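PDB 3QVE: HMG box-containing protein 1 from Homo sapiens, which represses transcription by binding the promoters of target genes, regulates the cell cycle and the Wnt pathway, and is represented here by its AXH domain. Local coordinates for residues G58-H64 against V125-C131. Residues are numbered along the deposited sequence; the frame is centred on the assembly and turned at random.
Sequences GLKLLSH and VHIGDVC. With SO4 (sulfate ion), chain D; EDO (1,2-ethanediol), chain G.
Sulfate O4 is gripped from both segments: Ile127 N donates to it at 2.8 Å, nearly straight, and His64 NE2 by a longer, more bent bond of 3.2 Å. His64 NE2 also donates to sulfate O1, at 3.1 Å and straighter. His126 ND1 holds O3 at 2.6 Å, with the sulfur in the plane of each imidazole, at its edge. The ion, probably from the crystallisation liquor, thus bridges the two segments. With chi1 at 57°, His64 CG sits between the backbone N and the carbonyl carbon, and the ring extends toward Ile127 and the sulfate; its CD2 edge lies 3.7 Å from Ile127 CG1. Ile127 CG2 rests against the carbonyl oxygens of Leu61 and Leu62. Leu61 turns CD2 to CG1 of Val125, in one of that residue's two conformers, so this contact is less certain; Phe109 touches both. Backbone bonds fix the register. Leu59 and Cys131 form a hydrogen-bonded pair, Lys60 and Val130 a non-hydrogen-bonded one. Leu61 N then binds Asp129 O, and Gly128 N binds Leu61 O at 2.9 Å. Asp129 OD2 accepts His126 N from above the carboxylate plane and forms a salt bridge with Lys104. A type II turn, His126 to Asp129, leads into the short antiparallel edge strand 130-131, which closes one side of the six-stranded sheet of this AXH domain.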
loop_
_atom_site.group_PDB
_atom_site.type_symbol
_atom_site.label_atom_id
_atom_site.label_comp_id
_atom_site.label_asym_id
_atom_site.label_seq_id
_atom_site.Cartn_x
_atom_site.Cartn_y
_atom_site.Cartn_z
ATOM N N GLY A 58 -10.113 0.148 3.810
ATOM C CA GLY A 58 -9.021 1.088 3.650
ATOM C C GLY A 58 -7.934 0.908 4.676
ATOM O O GLY A 58 -8.134 0.284 5.731
ATOM N N LEU A 59 -6.766 1.454 4.340
ATOM C CA LEU A 59 -5.584 1.396 5.206
ATOM C C LEU A 59 -5.157 2.834 5.537
ATOM O O LEU A 59 -4.821 3.605 4.645
ATOM C CB LEU A 59 -4.456 0.655 4.485
ATOM C CG LEU A 59 -4.683 -0.865 4.332
ATOM C CD1 LEU A 59 -3.624 -1.444 3.404
ATOM C CD2 LEU A 59 -4.677 -1.563 5.677
ATOM N N LYS A 60 -5.250 3.193 6.811
ATOM C CA LYS A 60 -4.899 4.516 7.247
ATOM C C LYS A 60 -3.392 4.604 7.476
ATOM O O LYS A 60 -2.838 3.857 8.254
ATOM C CB LYS A 60 -5.652 4.849 8.517
ATOM C CG LYS A 60 -5.460 6.282 9.035
ATOM C CD LYS A 60 -6.292 6.434 10.334
ATOM C CE LYS A 60 -6.166 7.796 10.940
ATOM N NZ LYS A 60 -7.041 7.955 12.131
ATOM N N LEU A 61 -2.731 5.517 6.787
ATOM C CA LEU A 61 -1.284 5.700 6.969
ATOM C C LEU A 61 -1.009 6.334 8.297
ATOM O O LEU A 61 -1.589 7.380 8.611
ATOM C CB LEU A 61 -0.735 6.608 5.864
ATOM C CG LEU A 61 0.756 6.942 5.891
ATOM C CD1 LEU A 61 1.535 5.667 5.604
ATOM C CD2 LEU A 61 1.055 8.046 4.869
ATOM N N LEU A 62 -0.133 5.719 9.073
ATOM C CA LEU A 62 0.237 6.208 10.376
ATOM C C LEU A 62 1.650 6.798 10.393
ATOM O O LEU A 62 1.955 7.662 11.222
ATOM C CB LEU A 62 0.195 5.071 11.419
ATOM C CG LEU A 62 -1.146 4.408 11.756
ATOM C CD1 LEU A 62 -0.968 3.445 12.964
ATOM C CD2 LEU A 62 -2.264 5.430 12.007
ATOM N N SER A 63 2.526 6.274 9.564
ATOM C CA SER A 63 3.932 6.651 9.605
ATOM C C SER A 63 4.649 6.323 8.331
ATOM O O SER A 63 4.222 5.419 7.577
ATOM C CB SER A 63 4.654 6.009 10.790
ATOM O OG SER A 63 4.893 4.646 10.571
ATOM N N HIS A 64 5.729 7.069 8.047
ATOM C CA HIS A 64 6.510 6.828 6.830
ATOM C C HIS A 64 7.952 7.221 7.012
ATOM O O HIS A 64 8.258 8.100 7.790
ATOM C CB HIS A 64 5.917 7.605 5.635
ATOM C CG HIS A 64 5.827 9.099 5.852
ATOM N ND1 HIS A 64 6.876 9.961 5.590
ATOM C CD2 HIS A 64 4.808 9.875 6.300
ATOM C CE1 HIS A 64 6.509 11.201 5.904
ATOM N NE2 HIS A 64 5.257 11.172 6.333
ATOM N N VAL A 125 0.634 12.569 -0.513
ATOM C CA VAL A 125 0.106 11.714 0.553
ATOM C C VAL A 125 0.501 12.299 1.889
ATOM O O VAL A 125 1.610 12.819 2.021
ATOM C CB VAL A 125 0.703 10.282 0.510
ATOM C CG1 VAL A 125 0.241 9.444 1.732
ATOM C CG2 VAL A 125 0.342 9.559 -0.785
ATOM N N HIS A 126 -0.377 12.215 2.883
ATOM C CA HIS A 126 0.006 12.559 4.282
ATOM C C HIS A 126 -0.516 11.542 5.283
ATOM O O HIS A 126 -1.542 10.870 5.037
ATOM C CB HIS A 126 -0.587 13.905 4.712
ATOM C CG HIS A 126 -0.122 15.049 3.874
ATOM N ND1 HIS A 126 1.156 15.561 3.956
ATOM C CD2 HIS A 126 -0.741 15.725 2.880
ATOM C CE1 HIS A 126 1.292 16.529 3.066
ATOM N NE2 HIS A 126 0.154 16.653 2.406
ATOM N N ILE A 127 0.141 11.508 6.440
ATOM C CA ILE A 127 -0.330 10.733 7.589
ATOM C C ILE A 127 -1.816 11.068 7.847
ATOM O O ILE A 127 -2.256 12.230 7.777
ATOM C CB ILE A 127 0.538 10.986 8.823
ATOM C CG1 ILE A 127 1.961 10.429 8.585
ATOM C CG2 ILE A 127 -0.130 10.359 10.086
ATOM C CD1 ILE A 127 3.032 10.859 9.617
ATOM N N GLY A 128 -2.597 10.034 8.082
ATOM C CA GLY A 128 -4.032 10.180 8.220
ATOM C C GLY A 128 -4.793 9.750 6.988
ATOM O O GLY A 128 -5.955 9.413 7.092
ATOM N N ASP A 129 -4.166 9.804 5.806
ATOM C CA ASP A 129 -4.848 9.394 4.584
ATOM C C ASP A 129 -5.279 7.924 4.644
ATOM O O ASP A 129 -4.513 7.046 5.045
ATOM C CB ASP A 129 -3.954 9.647 3.352
ATOM C CG ASP A 129 -3.804 11.167 3.018
ATOM O OD1 ASP A 129 -4.479 12.009 3.643
ATOM O OD2 ASP A 129 -3.011 11.511 2.127
ATOM N N VAL A 130 -6.510 7.670 4.214
ATOM C CA VAL A 130 -7.028 6.324 4.147
ATOM C C VAL A 130 -6.895 5.856 2.710
ATOM O O VAL A 130 -7.556 6.372 1.780
ATOM C CB VAL A 130 -8.475 6.245 4.663
ATOM C CG1 VAL A 130 -9.067 4.825 4.405
ATOM C CG2 VAL A 130 -8.537 6.663 6.156
ATOM N N CYS A 131 -6.031 4.867 2.536
ATOM C CA CYS A 131 -5.682 4.356 1.232
ATOM C C CYS A 131 -6.622 3.173 0.900
ATOM O O CYS A 131 -6.635 2.149 1.594
ATOM C CB CYS A 131 -4.223 3.941 1.251
ATOM S SG CYS A 131 -3.146 5.356 1.562
HETATM S S SO4 D . 2.957 14.153 6.899
HETATM O O1 SO4 D . 4.267 13.905 7.460
HETATM O O2 SO4 D . 1.948 14.473 7.884
HETATM O O3 SO4 D . 2.999 15.078 5.779
HETATM O O4 SO4 D . 2.531 12.909 6.321
HETATM C C1 EDO G . 7.192 3.386 9.028
HETATM O O1 EDO G . 7.426 3.771 10.399
HETATM C C2 EDO G . 7.481 1.887 8.988
HETATM O O2 EDO G . 8.759 1.527 9.587
#